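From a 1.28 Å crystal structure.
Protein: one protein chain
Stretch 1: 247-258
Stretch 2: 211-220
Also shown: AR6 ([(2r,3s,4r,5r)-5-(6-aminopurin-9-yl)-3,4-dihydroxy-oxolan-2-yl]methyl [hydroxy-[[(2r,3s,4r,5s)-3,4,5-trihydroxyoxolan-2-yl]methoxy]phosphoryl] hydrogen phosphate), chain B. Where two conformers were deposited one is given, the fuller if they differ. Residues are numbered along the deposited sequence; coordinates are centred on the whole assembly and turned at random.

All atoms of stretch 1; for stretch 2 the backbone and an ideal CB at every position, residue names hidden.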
# COMPACT_ATOMS: atom_id res chain seq x y z
N ALA A 247 -18.76 -4.96 5.98
CA ALA A 247 -19.40 -4.02 6.87
C ALA A 247 -19.20 -4.47 8.30
O ALA A 247 -19.50 -5.61 8.65
CB ALA A 247 -20.90 -3.88 6.54
N GLY A 248 -18.67 -3.57 9.12
CA GLY A 248 -18.45 -3.83 10.53
C GLY A 248 -17.31 -4.76 10.89
O GLY A 248 -17.11 -5.03 12.07
N ARG A 249 -16.53 -5.22 9.91
CA ARG A 249 -15.49 -6.19 10.17
C ARG A 249 -14.15 -5.58 10.56
O ARG A 249 -13.27 -6.27 11.09
CB ARG A 249 -15.30 -7.09 8.96
CG ARG A 249 -16.51 -7.96 8.73
CD ARG A 249 -16.20 -9.15 7.87
NE ARG A 249 -17.44 -9.70 7.32
CZ ARG A 249 -18.30 -10.43 8.01
NH1 ARG A 249 -18.06 -10.74 9.28
NH2 ARG A 249 -19.41 -10.87 7.42
N PHE A 250 -13.98 -4.30 10.28
CA PHE A 250 -12.78 -3.61 10.71
C PHE A 250 -13.17 -2.64 11.82
O PHE A 250 -14.31 -2.18 11.90
CB PHE A 250 -12.09 -2.89 9.54
CG PHE A 250 -11.60 -3.83 8.50
CD1 PHE A 250 -10.45 -4.56 8.71
CD2 PHE A 250 -12.34 -4.06 7.36
CE1 PHE A 250 -10.00 -5.49 7.77
CE2 PHE A 250 -11.88 -4.98 6.39
CZ PHE A 250 -10.73 -5.71 6.60
N ALA A 251 -12.21 -2.35 12.70
CA ALA A 251 -12.43 -1.35 13.76
C ALA A 251 -12.30 0.09 13.23
O ALA A 251 -13.03 0.99 13.63
CB ALA A 251 -11.46 -1.57 14.91
N HIS A 252 -11.36 0.31 12.32
CA HIS A 252 -11.00 1.65 11.87
C HIS A 252 -10.40 1.56 10.48
O HIS A 252 -9.50 0.75 10.24
CB HIS A 252 -9.99 2.22 12.85
CG HIS A 252 -9.67 3.68 12.69
ND1 HIS A 252 -8.79 4.32 13.54
CD2 HIS A 252 -10.06 4.61 11.79
CE1 HIS A 252 -8.64 5.58 13.17
NE2 HIS A 252 -9.42 5.79 12.13
N VAL A 253 -10.98 2.30 9.56
CA VAL A 253 -10.45 2.43 8.20
C VAL A 253 -10.22 3.89 7.93
O VAL A 253 -11.15 4.72 8.08
CB VAL A 253 -11.44 1.90 7.18
CG1 VAL A 253 -10.93 2.14 5.75
CG2 VAL A 253 -11.70 0.39 7.41
N VAL A 254 -9.00 4.23 7.54
CA VAL A 254 -8.68 5.60 7.12
C VAL A 254 -8.41 5.60 5.63
O VAL A 254 -7.61 4.79 5.14
CB VAL A 254 -7.40 6.13 7.80
CG1 VAL A 254 -7.11 7.60 7.39
CG2 VAL A 254 -7.48 6.02 9.31
N PHE A 255 -9.10 6.48 4.91
CA PHE A 255 -8.76 6.80 3.54
C PHE A 255 -7.86 8.00 3.61
O PHE A 255 -8.34 9.16 3.71
CB PHE A 255 -10.02 7.04 2.69
CG PHE A 255 -10.88 5.81 2.57
CD1 PHE A 255 -10.57 4.80 1.69
CD2 PHE A 255 -11.98 5.64 3.39
CE1 PHE A 255 -11.38 3.67 1.58
CE2 PHE A 255 -12.78 4.51 3.27
CZ PHE A 255 -12.46 3.52 2.40
N ALA A 256 -6.56 7.72 3.58
CA ALA A 256 -5.53 8.76 3.66
C ALA A 256 -5.18 9.14 2.23
O ALA A 256 -4.59 8.34 1.50
CB ALA A 256 -4.31 8.23 4.39
N VAL A 257 -5.63 10.33 1.81
CA VAL A 257 -5.52 10.72 0.43
C VAL A 257 -4.75 12.05 0.36
O VAL A 257 -5.32 13.11 0.61
CB VAL A 257 -6.87 10.85 -0.24
CG1 VAL A 257 -6.63 11.08 -1.74
CG2 VAL A 257 -7.73 9.60 -0.00
N TRP A 258 -3.47 11.98 0.00
CA TRP A 258 -2.56 13.11 -0.12
C TRP A 258 -2.40 13.39 -1.61
O TRP A 258 -1.70 12.66 -2.32
CB TRP A 258 -1.21 12.75 0.50
CG TRP A 258 -0.23 13.86 0.39
CD1 TRP A 258 -0.38 15.11 0.90
CD2 TRP A 258 1.00 13.87 -0.32
NE1 TRP A 258 0.70 15.91 0.57
CE2 TRP A 258 1.57 15.16 -0.18
CE3 TRP A 258 1.71 12.92 -1.04
CZ2 TRP A 258 2.81 15.51 -0.73
CZ3 TRP A 258 2.94 13.26 -1.59
CH2 TRP A 258 3.47 14.55 -1.44
N UNK A 211 -5.45 -10.75 10.79
CA UNK A 211 -5.80 -10.19 12.08
C UNK A 211 -5.75 -8.67 12.20
O UNK A 211 -5.79 -8.11 13.29
CB UNK A 211 -4.87 -10.79 13.14
N UNK A 212 -5.67 -7.98 11.07
CA UNK A 212 -5.63 -6.52 11.10
C UNK A 212 -7.01 -5.91 11.17
O UNK A 212 -7.84 -6.09 10.28
CB UNK A 212 -4.90 -5.98 9.87
N UNK A 213 -7.27 -5.22 12.26
CA UNK A 213 -8.54 -4.56 12.47
C UNK A 213 -8.52 -3.09 12.09
O UNK A 213 -9.58 -2.47 12.01
CB UNK A 213 -8.96 -4.71 13.93
N UNK A 214 -7.35 -2.53 11.83
CA UNK A 214 -7.23 -1.13 11.42
C UNK A 214 -6.43 -1.04 10.11
O UNK A 214 -5.37 -1.66 9.98
CB UNK A 214 -6.56 -0.30 12.52
N UNK A 215 -7.01 -0.31 9.15
CA UNK A 215 -6.49 -0.21 7.80
C UNK A 215 -6.23 1.21 7.40
O UNK A 215 -6.96 2.15 7.76
CB UNK A 215 -7.46 -0.86 6.81
N UNK A 216 -5.24 1.34 6.55
CA UNK A 216 -5.01 2.60 5.84
C UNK A 216 -5.15 2.31 4.35
O UNK A 216 -4.30 1.60 3.77
CB UNK A 216 -3.64 3.19 6.17
N UNK A 217 -6.21 2.83 3.77
CA UNK A 217 -6.54 2.70 2.34
C UNK A 217 -6.47 4.10 1.73
O UNK A 217 -5.99 5.05 2.36
CB UNK A 217 -7.92 2.07 2.13
N UNK A 218 -6.87 4.24 0.48
CA UNK A 218 -6.78 5.54 -0.18
C UNK A 218 -7.19 5.39 -1.63
O UNK A 218 -7.88 4.43 -2.00
CB UNK A 218 -5.37 6.12 -0.07
N UNK A 219 -6.72 6.34 -2.43
CA UNK A 219 -7.10 6.48 -3.83
C UNK A 219 -6.28 5.59 -4.75
O UNK A 219 -5.66 6.02 -5.71
CB UNK A 219 -6.96 7.94 -4.27
N UNK A 220 -6.28 4.32 -4.41
CA UNK A 220 -5.61 3.21 -5.09
C UNK A 220 -5.88 3.28 -6.58
O UNK A 220 -7.04 3.37 -7.01
CB UNK A 220 -6.07 1.86 -4.53
N1 AR6 B . -0.21 8.94 0.52
C2 AR6 B . -1.51 8.96 0.26
N3 AR6 B . -2.08 9.24 -0.95
C4 AR6 B . -1.17 9.48 -1.92
C5 AR6 B . 0.25 9.46 -1.69
C6 AR6 B . 0.66 9.17 -0.42
N6 AR6 B . 2.02 9.15 -0.12
N7 AR6 B . 0.86 9.75 -2.96
C8 AR6 B . -0.10 9.95 -3.80
N9 AR6 B . -1.35 9.81 -3.27
PA AR6 B . -0.36 6.62 -7.06
PB AR6 B . -1.50 4.34 -8.60
C1' AR6 B . -2.69 9.92 -3.85
O1A AR6 B . -0.38 7.44 -8.31
O1B AR6 B . -2.06 3.06 -8.02
C1D AR6 B . 3.84 3.97 -8.76
O1D AR6 B . 4.90 4.33 -9.60
C2' AR6 B . -2.76 10.81 -5.07
O2' AR6 B . -3.99 11.48 -5.10
O2A AR6 B . 0.94 6.48 -6.33
O2B AR6 B . -2.41 5.20 -9.42
C2D AR6 B . 3.83 2.49 -8.67
O2D AR6 B . 5.03 1.86 -8.41
C3' AR6 B . -2.68 9.83 -6.18
O3' AR6 B . -3.34 10.27 -7.33
O3A AR6 B . -1.00 5.20 -7.35
C3D AR6 B . 2.92 2.05 -9.73
O3D AR6 B . 3.75 1.90 -10.85
C4' AR6 B . -3.32 8.58 -5.64
O4' AR6 B . -3.21 8.67 -4.23
C4D AR6 B . 1.98 3.20 -9.86
O4D AR6 B . 2.63 4.37 -9.36
C5' AR6 B . -2.74 7.27 -6.14
O5' AR6 B . -1.34 7.22 -5.93
C5D AR6 B . 0.65 2.99 -9.13
O5D AR6 B . -0.20 4.07 -9.46

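Stretch 2 runs parallel to stretch 1, its strand 214-217 pairing with 252-256, so side chains from 214 to 217 alternate between the two faces of the sheet.

Position 211 has phi/psi of 81/13°, and an ideal CB there would find nothing of stretch 1 nearby. Positive phi favours glycine, and Gly-211 is deposited. At position 212 CA-to-CB points sideways and again meets nothing, so many residues would do. It is His-212, whose ring leads away; its backbone O lies 3.4 Å from Phe-250 CE1, near the plane of that ring.

Position 213 comes just before the strand. Its carbonyl O accepts a hydrogen bond from Ala-251 N (2.7 Å) and a weak one from His-252 N (3.3 Å). The ideal CB points sideways, 4.1 Å from Ala-251 CB, with the carbonyl of Arg-249 beyond. A small residue would fit, but a long donor could curl back to that oxygen. Arg-213 does so: chi2 of -96°, between wells, helps bend the chain, and NH1 comes within 2.7 Å of Arg-249 O, near the guanidinium plane. One face of the guanidinium covers Ala-251 N.

Position 214 pairs with 252, and its CB shares a face with the His-252 side chain. A polar or long aliphatic residue could lie alongside the imidazole. Arg-214 brings CG to 3.8 Å from His-252 CB, while its NH1 donates to a water (2.8 Å) that also hydrogen-bonds His-252 ND1 (2.9 Å), so the two polar ends are linked without touching.

Position 215 turns to the other face, toward Phe-250 and Val-253. Its N donates to His-252 O (2.9 Å), and its O accepts from Val-254 N (2.9 Å). The ideal CB is 4.5 Å from Val-253 CG2 and 5.1 Å from Phe-250 CD1, leaving room for a sizeable apolar side chain such as leucine, isoleucine or methionine. Leu-215 sets CD1 3.5 Å from the Phe-250 ring centroid, only 6° off the normal: a CH-pi contact over the face.

Position 216 returns to the face of Val-254, with Ala-256 CB 5.4 Å from the ideal CB. Valine, isoleucine or alanine would suit this apolar strand site. Val-216 places CG1 3.9 Å from Ala-256 CB.

Position 217 shares its face with Val-253 and Phe-255; the ideal CB is 3.8 Å from Phe-255 CD1. Aliphatic residues suit it. Leu-217 extends CD1 to 3.8 Å from Val-253 CG1, while the backbone continues the ladder, N to Val-254 O (2.8 Å) and O from Ala-256 N (3.0 Å).

At position 218 an ideal CB would clash with Ala-256 O at 2.8 Å, which calls for glycine. Gly-218 brings its CA to 3.9 Å from that oxygen.

Position 219 points sideways, 4.0 Å from Val-257 CG1, where a small apolar group packs well. Ala-219 makes that contact with CB. Ala-219 N donates to a water 2.8 Å away, and the same water lies 2.8 Å from Ala-256 O. Position 220 is beyond reach of stretch 1, which sets no preference; it is Trp-220.

Stretch 2 211-220: GHRRLVLGAW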
# COMPACT_ATOMS: atom_id res chain seq x y z
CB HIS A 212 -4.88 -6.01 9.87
CG HIS A 212 -3.46 -6.45 9.86
ND1 HIS A 212 -2.93 -7.46 9.07
CD2 HIS A 212 -2.42 -6.00 10.60
CE1 HIS A 212 -1.65 -7.62 9.36
NE2 HIS A 212 -1.32 -6.74 10.29
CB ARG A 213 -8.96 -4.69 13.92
CG ARG A 213 -9.01 -6.12 14.45
CD ARG A 213 -10.41 -6.68 14.39
NE ARG A 213 -11.32 -5.96 15.27
CZ ARG A 213 -12.51 -5.47 14.91
NH1 ARG A 213 -12.94 -5.63 13.66
NH2 ARG A 213 -13.27 -4.83 15.79
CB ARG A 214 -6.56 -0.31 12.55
CG ARG A 214 -7.37 -0.40 13.82
CD ARG A 214 -6.88 0.54 14.92
NE ARG A 214 -5.51 0.20 15.32
CZ ARG A 214 -4.62 1.07 15.77
NH1 ARG A 214 -4.93 2.33 15.96
NH2 ARG A 214 -3.39 0.64 16.04
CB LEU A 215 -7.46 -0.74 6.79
CG LEU A 215 -8.06 -2.12 7.07
CD1 LEU A 215 -9.03 -2.51 5.95
CD2 LEU A 215 -7.03 -3.21 7.30
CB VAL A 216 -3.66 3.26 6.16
CG1 VAL A 216 -3.53 4.55 5.38
CG2 VAL A 216 -3.50 3.54 7.67
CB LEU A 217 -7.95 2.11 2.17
CG LEU A 217 -8.18 0.77 2.86
CD1 LEU A 217 -9.62 0.31 2.68
CD2 LEU A 217 -7.22 -0.28 2.37
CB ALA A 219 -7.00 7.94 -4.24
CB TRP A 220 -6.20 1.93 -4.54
CG TRP A 220 -5.66 0.64 -5.02
CD1 TRP A 220 -4.34 0.24 -5.17
CD2 TRP A 220 -6.46 -0.49 -5.34
NE1 TRP A 220 -4.30 -1.07 -5.56
CE2 TRP A 220 -5.59 -1.55 -5.65
CE3 TRP A 220 -7.85 -0.71 -5.37
CZ2 TRP A 220 -6.05 -2.81 -6.02
CZ3 TRP A 220 -8.31 -1.96 -5.74
CH2 TRP A 220 -7.41 -2.99 -6.07
O HOH W 1 -7.43 3.64 16.00
O HOH W 2 -3.12 5.92 1.75
O HOH W 3 -4.65 7.87 -1.22
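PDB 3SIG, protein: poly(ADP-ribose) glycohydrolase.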